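Local coordinates for protein proline dehydrogenase (Bradyrhizobium japonicum USDA 110, PDB 3HAZ) that probably oxidises proline to glutamate in two steps, with an FAD-dependent proline dehydrogenase and an NAD-dependent 1-pyrroline-5-carboxylate dehydrogenase in one chain, at residues P16-I21 against V365-A370; R24-S29 against D489-P494. All coordinates share one frame; numbering follows the deposited sequence.

Interaction 1 (P16-I21 against V365-A370); sequences PDDAEI and VFTRKA. With FAD (flavin-adenine dinucleotide), chain C; SO4 (sulfate ion), chain F.
At the adenine end of the FAD site in the proline dehydrogenase barrel, Asp-18 and Ile-21 of helix 18-28 meet Phe-366 and Thr-367. Phe-366 takes most of the direct contact. Its CG stands anti to the carbonyl carbon (chi1 -58°), and the far end of the ring comes near the helix. Ile-21 touches the ring with two methyls, CG2 and CD1; Ile-21 CD1 lies 3.9 Å from Phe-366 CE1. Asp-18 arrives at the ring edge, near its plane, with OD2 4.0 Å from Phe-366 CD1. The carboxylate is turned 80° from the ring.

The polar link runs through two waters, both of which donate to Asp-18 OD2. Water 1 sits 2.6 Å from Asp-18 OD2 and accepts from Thr-367 N. Water 2 gives its other bond to Val-365 O, with 2.8 Å between its oxygen and that carbonyl oxygen. The carboxylate thus holds the loop backbone through water, with no direct hydrogen bond across the contact. Asp-18 OD1 forms a salt bridge with Lys-318, and Thr-367 OG1 is hydrogen-bonded to His-499 N.

The same loop binds the cofactor. The adenine amino group FAD N6A donates to Thr-367 O at 3.0 Å. Lys-369 reaches along the adenosine, and its NZ donates to FAD O2A on the phosphate at 2.9 Å. A sulfate, probably from the crystallisation liquor, is held by Arg-368 and by the start of helix 369-384. With an alanine in place of Arg-368, the sulfate would probably lose two donors, and the carbonyls of Ala-490 and Ala-496 their guanidinium partner. Arg-368 NE donates to sulfate O2, Ala-370 N hydrogen-bonds sulfate O4 at 2.7 Å, and Arg-368 NH2 meets sulfate O1 almost straight, at 2.9 Å and 172°.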
loop_
_atom_site.group_PDB
_atom_site.type_symbol
_atom_site.label_atom_id
_atom_site.label_comp_id
_atom_site.label_asym_id
_atom_site.label_seq_id
_atom_site.Cartn_x
_atom_site.Cartn_y
_atom_site.Cartn_z
ATOM N N PRO A 16 -4.259 -16.889 -34.920
ATOM C CA PRO A 16 -5.636 -16.593 -34.496
ATOM C C PRO A 16 -5.770 -16.451 -32.981
ATOM O O PRO A 16 -4.851 -16.803 -32.234
ATOM C CB PRO A 16 -6.434 -17.803 -34.999
ATOM C CG PRO A 16 -5.429 -18.892 -35.189
ATOM C CD PRO A 16 -4.125 -18.225 -35.527
ATOM N N ASP A 17 -6.918 -15.940 -32.543
ATOM C CA ASP A 17 -7.181 -15.648 -31.132
ATOM C C ASP A 17 -7.332 -16.909 -30.281
ATOM O O ASP A 17 -8.158 -17.775 -30.574
ATOM C CB ASP A 17 -8.441 -14.783 -31.016
ATOM C CG ASP A 17 -8.919 -14.630 -29.584
ATOM O OD1 ASP A 17 -8.133 -14.170 -28.726
ATOM O OD2 ASP A 17 -10.094 -14.962 -29.321
ATOM N N ASP A 18 -6.541 -16.993 -29.215
ATOM C CA ASP A 18 -6.521 -18.172 -28.354
ATOM C C ASP A 18 -7.896 -18.491 -27.771
ATOM O O ASP A 18 -8.307 -19.651 -27.726
ATOM C CB ASP A 18 -5.525 -17.983 -27.207
ATOM C CG ASP A 18 -4.099 -17.768 -27.690
ATOM O OD1 ASP A 18 -3.865 -16.854 -28.515
ATOM O OD2 ASP A 18 -3.207 -18.508 -27.227
ATOM N N ALA A 19 -8.589 -17.452 -27.313
ATOM C CA ALA A 19 -9.873 -17.600 -26.632
ATOM C C ALA A 19 -10.911 -18.328 -27.478
ATOM O O ALA A 19 -11.596 -19.231 -26.995
ATOM C CB ALA A 19 -10.403 -16.235 -26.207
ATOM N N GLU A 20 -11.032 -17.925 -28.738
ATOM C CA GLU A 20 -11.981 -18.553 -29.653
ATOM C C GLU A 20 -11.648 -20.025 -29.889
ATOM O O GLU A 20 -12.544 -20.851 -30.075
ATOM C CB GLU A 20 -12.031 -17.790 -30.978
ATOM C CG GLU A 20 -12.501 -16.346 -30.815
ATOM C CD GLU A 20 -12.569 -15.586 -32.127
ATOM O OE1 GLU A 20 -11.855 -15.969 -33.078
ATOM O OE2 GLU A 20 -13.336 -14.602 -32.202
ATOM N N ILE A 21 -10.359 -20.353 -29.894
ATOM C CA ILE A 21 -9.947 -21.751 -30.017
ATOM C C ILE A 21 -10.351 -22.503 -28.753
ATOM O O ILE A 21 -10.937 -23.584 -28.819
ATOM C CB ILE A 21 -8.425 -21.893 -30.282
ATOM C CG1 ILE A 21 -8.079 -21.360 -31.676
ATOM C CG2 ILE A 21 -7.988 -23.348 -30.163
ATOM C CD1 ILE A 21 -6.597 -21.349 -31.982
ATOM N N VAL A 365 1.913 -19.980 -31.749
ATOM C CA VAL A 365 1.817 -21.056 -30.775
ATOM C C VAL A 365 0.948 -20.602 -29.619
ATOM O O VAL A 365 0.806 -19.403 -29.382
ATOM C CB VAL A 365 3.196 -21.433 -30.199
ATOM C CG1 VAL A 365 4.032 -22.192 -31.229
ATOM C CG2 VAL A 365 3.928 -20.183 -29.705
ATOM N N PHE A 366 0.362 -21.558 -28.904
ATOM C CA PHE A 366 -0.324 -21.237 -27.659
ATOM C C PHE A 366 0.709 -20.732 -26.652
ATOM O O PHE A 366 1.900 -21.031 -26.774
ATOM C CB PHE A 366 -1.080 -22.459 -27.128
ATOM C CG PHE A 366 -2.102 -23.005 -28.101
ATOM C CD1 PHE A 366 -3.280 -22.311 -28.357
ATOM C CD2 PHE A 366 -1.881 -24.199 -28.761
ATOM C CE1 PHE A 366 -4.218 -22.807 -29.254
ATOM C CE2 PHE A 366 -2.808 -24.695 -29.664
ATOM C CZ PHE A 366 -3.980 -23.999 -29.911
ATOM N N THR A 367 0.262 -19.956 -25.671
ATOM C CA THR A 367 1.182 -19.413 -24.675
ATOM C C THR A 367 0.940 -19.972 -23.282
ATOM O O THR A 367 1.698 -19.682 -22.356
ATOM C CB THR A 367 1.151 -17.874 -24.631
ATOM O OG1 THR A 367 -0.206 -17.416 -24.634
ATOM C CG2 THR A 367 1.885 -17.291 -25.835
ATOM N N ARG A 368 -0.124 -20.754 -23.123
ATOM C CA ARG A 368 -0.293 -21.530 -21.899
ATOM C C ARG A 368 -0.100 -23.013 -22.195
ATOM O O ARG A 368 -0.658 -23.542 -23.155
ATOM C CB ARG A 368 -1.661 -21.278 -21.256
ATOM C CG ARG A 368 -1.753 -19.937 -20.536
ATOM C CD ARG A 368 -3.024 -19.829 -19.706
ATOM N NE ARG A 368 -3.059 -20.809 -18.622
ATOM C CZ ARG A 368 -4.041 -20.899 -17.730
ATOM N NH1 ARG A 368 -5.071 -20.063 -17.791
ATOM N NH2 ARG A 368 -3.995 -21.823 -16.780
ATOM N N LYS A 369 0.687 -23.675 -21.358
ATOM C CA LYS A 369 1.058 -25.068 -21.573
ATOM C C LYS A 369 -0.176 -25.969 -21.654
ATOM O O LYS A 369 -0.231 -26.898 -22.474
ATOM C CB LYS A 369 2.012 -25.528 -20.463
ATOM C CG LYS A 369 2.897 -26.731 -20.815
ATOM C CD LYS A 369 2.179 -28.046 -20.555
ATOM C CE LYS A 369 3.127 -29.229 -20.670
ATOM N NZ LYS A 369 2.478 -30.498 -20.241
ATOM N N ALA A 370 -1.168 -25.683 -20.814
ATOM C CA ALA A 370 -2.408 -26.455 -20.791
ATOM C C ALA A 370 -3.163 -26.377 -22.114
ATOM O O ALA A 370 -3.882 -27.306 -22.471
ATOM C CB ALA A 370 -3.310 -25.999 -19.645
HETATM P PA FAD C . 5.294 -32.102 -21.840
HETATM O O1A FAD C . 6.129 -31.733 -20.485
HETATM O O2A FAD C . 3.960 -32.627 -21.553
HETATM O O5B FAD C . 5.128 -30.752 -22.730
HETATM C C5B FAD C . 6.278 -30.012 -23.021
HETATM C C4B FAD C . 5.963 -28.969 -24.101
HETATM O O4B FAD C . 4.639 -28.205 -24.051
HETATM C C3B FAD C . 6.874 -28.293 -24.932
HETATM O O3B FAD C . 7.916 -29.034 -25.544
HETATM C C2B FAD C . 6.012 -27.346 -25.727
HETATM O O2B FAD C . 5.712 -27.714 -27.060
HETATM C C1B FAD C . 4.837 -27.064 -24.860
HETATM N N9A FAD C . 4.902 -25.915 -23.975
HETATM C C8A FAD C . 5.760 -25.699 -22.902
HETATM N N7A FAD C . 5.419 -24.502 -22.333
HETATM C C5A FAD C . 4.329 -23.975 -23.065
HETATM C C6A FAD C . 3.530 -22.709 -22.925
HETATM N N6A FAD C . 3.838 -21.749 -21.872
HETATM N N1A FAD C . 2.537 -22.456 -23.750
HETATM C C2A FAD C . 2.209 -23.371 -24.770
HETATM N N3A FAD C . 2.979 -24.587 -24.906
HETATM C C4A FAD C . 4.013 -24.849 -24.043
HETATM N N1 FAD C . 9.006 -31.199 -31.954
HETATM C C2 FAD C . 9.032 -30.403 -33.074
HETATM O O2 FAD C . 8.775 -29.054 -32.955
HETATM N N3 FAD C . 9.373 -30.972 -34.348
HETATM C C4 FAD C . 9.668 -32.302 -34.451
HETATM O O4 FAD C . 9.934 -32.869 -35.704
HETATM C C4X FAD C . 9.636 -33.138 -33.283
HETATM N N5 FAD C . 9.947 -34.598 -33.381
HETATM C C5X FAD C . 9.916 -35.404 -32.217
HETATM C C6 FAD C . 10.231 -36.837 -32.316
HETATM C C7 FAD C . 10.195 -37.641 -31.153
HETATM C C7M FAD C . 10.544 -39.117 -31.264
HETATM C C8 FAD C . 9.836 -37.048 -29.843
HETATM C C8M FAD C . 9.794 -37.897 -28.562
HETATM C C9 FAD C . 9.536 -35.678 -29.754
HETATM C C9A FAD C . 9.580 -34.831 -30.959
HETATM N N10 FAD C . 9.270 -33.402 -30.873
HETATM C C10 FAD C . 9.305 -32.586 -32.066
HETATM C "C1'" FAD C . 8.742 -32.775 -29.619
HETATM C "C2'" FAD C . 9.794 -32.149 -28.670
HETATM O "O2'" FAD C . 11.097 -32.612 -29.010
HETATM C "C3'" FAD C . 9.406 -32.462 -27.215
HETATM O "O3'" FAD C . 9.753 -33.805 -26.898
HETATM C "C4'" FAD C . 7.875 -32.251 -26.932
HETATM O "O4'" FAD C . 7.300 -31.075 -27.387
HETATM C "C5'" FAD C . 7.515 -32.534 -25.449
HETATM O "O5'" FAD C . 6.154 -32.894 -25.270
HETATM P P FAD C . 5.790 -33.920 -24.019
HETATM O O1P FAD C . 4.170 -34.312 -24.078
HETATM O O2P FAD C . 6.650 -35.107 -24.088
HETATM O O3P FAD C . 6.233 -33.154 -22.647
HETATM S S SO4 F . -0.628 -23.495 -17.283
HETATM O O1 SO4 F . -1.782 -23.636 -16.394
HETATM O O2 SO4 F . -0.413 -22.088 -17.621
HETATM O O3 SO4 F . 0.550 -24.014 -16.597
HETATM O O4 SO4 F . -0.884 -24.253 -18.500
HETATM O O HOH W 1 -2.709 -20.047 -25.200
HETATM O O HOH W 2 -0.935 -17.465 -28.251
#

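Interaction 2 (R24-S29 against D489-P494); sequences RLLPAS and DAIVRP
Leu-26 packs against Ile-491 and Pro-494 and carries this contact. Its CB points toward segment 489-494 but stops short of it. CG lies beside the backbone N of its own residue, anti to the carbonyl carbon. CG makes no close contact itself; it sets the two methyls against the facing chain. The two methyls do the touching. CD1 continues the extended chain (chi2 172°) and reaches furthest. Leu-26 CD1 lies 3.6 Å from Pro-494 CD, on the ring side nearest the peptide bond, and 4.0 Å from Pro-494 CG. It also rests on backbone: Leu-26 CD1 is 3.9 Å from Arg-493 C and 4.0 Å from Val-492 O. Leu-26 CD1 meets the Ile-491 CG2 methyl at 4.1 Å. The other branch, Leu-26 CD2, comes to 4.2 Å from Ile-491 CB.

The facing backbone curls around this methyl. Val-492 leaves helix 487-491 with positive phi, and Arg-493 N bonds back to Ile-491 O, as in a classic gamma turn. On the Leu-26 side, Pro-27 has no N-H to give to the turn before, and the helix kinks there. Ser-29 OG donates to Leu-26 O at 2.8 Å, so the carbonyl of the contact residue has a side-chain partner.

The side chains that meet are apolar, and the contact lies near the surface. Leu-26 also touches Leu-374 of helix 369-384 and Ala-488 of helix 487-491. The other branch of Ile-491 packs on Ala-370 with its CD1. The end of helix 18-28 thus sits against the end of helix 487-491, with helix 369-384 in contact with both.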
loop_
_atom_site.group_PDB
_atom_site.type_symbol
_atom_site.label_atom_id
_atom_site.label_comp_id
_atom_site.label_asym_id
_atom_site.label_seq_id
_atom_site.Cartn_x
_atom_site.Cartn_y
_atom_site.Cartn_z
ATOM N N ARG A 24 -13.841 -23.707 -28.365
ATOM C CA ARG A 24 -14.173 -24.954 -29.046
ATOM C C ARG A 24 -13.594 -26.157 -28.299
ATOM O O ARG A 24 -14.293 -27.144 -28.062
ATOM C CB ARG A 24 -13.647 -24.948 -30.487
ATOM C CG ARG A 24 -14.112 -23.778 -31.344
ATOM C CD ARG A 24 -13.570 -23.882 -32.773
ATOM N NE ARG A 24 -12.113 -24.031 -32.813
ATOM C CZ ARG A 24 -11.480 -25.178 -33.056
ATOM N NH1 ARG A 24 -12.173 -26.287 -33.286
ATOM N NH2 ARG A 24 -10.152 -25.220 -33.069
ATOM N N LEU A 25 -12.319 -26.062 -27.922
ATOM C CA LEU A 25 -11.599 -27.192 -27.332
ATOM C C LEU A 25 -12.070 -27.582 -25.933
ATOM O O LEU A 25 -12.035 -28.759 -25.577
ATOM C CB LEU A 25 -10.089 -26.918 -27.291
ATOM C CG LEU A 25 -9.385 -26.560 -28.600
ATOM C CD1 LEU A 25 -7.905 -26.329 -28.330
ATOM C CD2 LEU A 25 -9.589 -27.633 -29.673
ATOM N N LEU A 26 -12.494 -26.603 -25.137
ATOM C CA LEU A 26 -12.878 -26.881 -23.753
ATOM C C LEU A 26 -14.104 -27.793 -23.631
ATOM O O LEU A 26 -14.069 -28.788 -22.910
ATOM C CB LEU A 26 -13.073 -25.587 -22.955
ATOM C CG LEU A 26 -11.802 -24.852 -22.517
ATOM C CD1 LEU A 26 -12.141 -23.501 -21.903
ATOM C CD2 LEU A 26 -10.995 -25.682 -21.539
ATOM N N PRO A 27 -15.199 -27.458 -24.330
ATOM C CA PRO A 27 -16.362 -28.347 -24.226
ATOM C C PRO A 27 -16.078 -29.721 -24.823
ATOM O O PRO A 27 -16.460 -30.734 -24.239
ATOM C CB PRO A 27 -17.438 -27.622 -25.044
ATOM C CG PRO A 27 -16.994 -26.192 -25.082
ATOM C CD PRO A 27 -15.498 -26.230 -25.087
ATOM N N ALA A 28 -15.403 -29.753 -25.966
ATOM C CA ALA A 28 -15.140 -31.009 -26.664
ATOM C C ALA A 28 -14.223 -31.951 -25.880
ATOM O O ALA A 28 -14.178 -33.151 -26.158
ATOM C CB ALA A 28 -14.565 -30.739 -28.051
ATOM N N SER A 29 -13.498 -31.410 -24.905
ATOM C CA SER A 29 -12.541 -32.206 -24.138
ATOM C C SER A 29 -13.234 -33.079 -23.101
ATOM O O SER A 29 -12.617 -33.975 -22.529
ATOM C CB SER A 29 -11.519 -31.308 -23.434
ATOM O OG SER A 29 -12.095 -30.679 -22.298
ATOM N N ASP A 489 -9.085 -28.206 -16.799
ATOM C CA ASP A 489 -9.281 -27.695 -15.444
ATOM C C ASP A 489 -8.255 -26.638 -15.068
ATOM O O ASP A 489 -8.436 -25.903 -14.097
ATOM C CB ASP A 489 -9.268 -28.840 -14.433
ATOM C CG ASP A 489 -10.483 -29.737 -14.562
ATOM O OD1 ASP A 489 -11.542 -29.235 -14.998
ATOM O OD2 ASP A 489 -10.376 -30.937 -14.235
ATOM N N ALA A 490 -7.176 -26.566 -15.840
ATOM C CA ALA A 490 -6.154 -25.553 -15.620
ATOM C C ALA A 490 -6.556 -24.259 -16.313
ATOM O O ALA A 490 -6.267 -23.166 -15.825
ATOM C CB ALA A 490 -4.803 -26.040 -16.138
ATOM N N ILE A 491 -7.223 -24.399 -17.456
ATOM C CA ILE A 491 -7.685 -23.258 -18.245
ATOM C C ILE A 491 -9.014 -22.702 -17.721
ATOM O O ILE A 491 -9.180 -21.491 -17.592
ATOM C CB ILE A 491 -7.849 -23.644 -19.740
ATOM C CG1 ILE A 491 -6.513 -24.111 -20.327
ATOM C CG2 ILE A 491 -8.402 -22.479 -20.547
ATOM C CD1 ILE A 491 -5.377 -23.136 -20.119
ATOM N N VAL A 492 -9.947 -23.607 -17.431
ATOM C CA VAL A 492 -11.288 -23.289 -16.926
ATOM C C VAL A 492 -12.161 -22.431 -17.851
ATOM O O VAL A 492 -13.301 -22.794 -18.139
ATOM C CB VAL A 492 -11.276 -22.712 -15.473
ATOM C CG1 VAL A 492 -10.235 -23.426 -14.615
ATOM C CG2 VAL A 492 -11.042 -21.208 -15.470
ATOM N N ARG A 493 -11.628 -21.309 -18.324
ATOM C CA ARG A 493 -12.411 -20.360 -19.110
ATOM C C ARG A 493 -11.679 -19.935 -20.379
ATOM O O ARG A 493 -10.487 -19.637 -20.339
ATOM C CB ARG A 493 -12.747 -19.124 -18.264
ATOM C CG ARG A 493 -12.897 -17.825 -19.060
ATOM C CD ARG A 493 -14.265 -17.703 -19.732
ATOM N NE ARG A 493 -14.298 -16.653 -20.748
ATOM C CZ ARG A 493 -15.309 -16.454 -21.588
ATOM N NH1 ARG A 493 -16.378 -17.236 -21.540
ATOM N NH2 ARG A 493 -15.252 -15.476 -22.479
ATOM N N PRO A 494 -12.399 -19.899 -21.509
ATOM C CA PRO A 494 -11.858 -19.506 -22.813
ATOM C C PRO A 494 -11.002 -18.242 -22.753
ATOM O O PRO A 494 -9.889 -18.231 -23.285
ATOM C CB PRO A 494 -13.119 -19.252 -23.642
ATOM C CG PRO A 494 -14.117 -20.196 -23.077
ATOM C CD PRO A 494 -13.811 -20.314 -21.601
#

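Overall arrangement
From the N terminus, the chain first runs through helix 18-28, which supplies one side of both contacts: its start to interaction 1 and its end to interaction 2. The chain then passes through helices 33-50 to 151-168 before the proline dehydrogenase barrel. At 365-370, between strands 338-343 and 390-395, it returns to close the loop of interaction 1. After the barrel it comes back again at 489-494, and interaction 2 closes the longer loop. The two loops cross, since their segments alternate. Their centres are about 11 Å apart. They touch directly: Arg-368 probably hydrogen-bonds the Ala-490 carbonyl, and Arg-368 and Ala-370 both pack on Ile-491. Together they tie the N-terminal helix, the FAD-binding loop and helix 487-491.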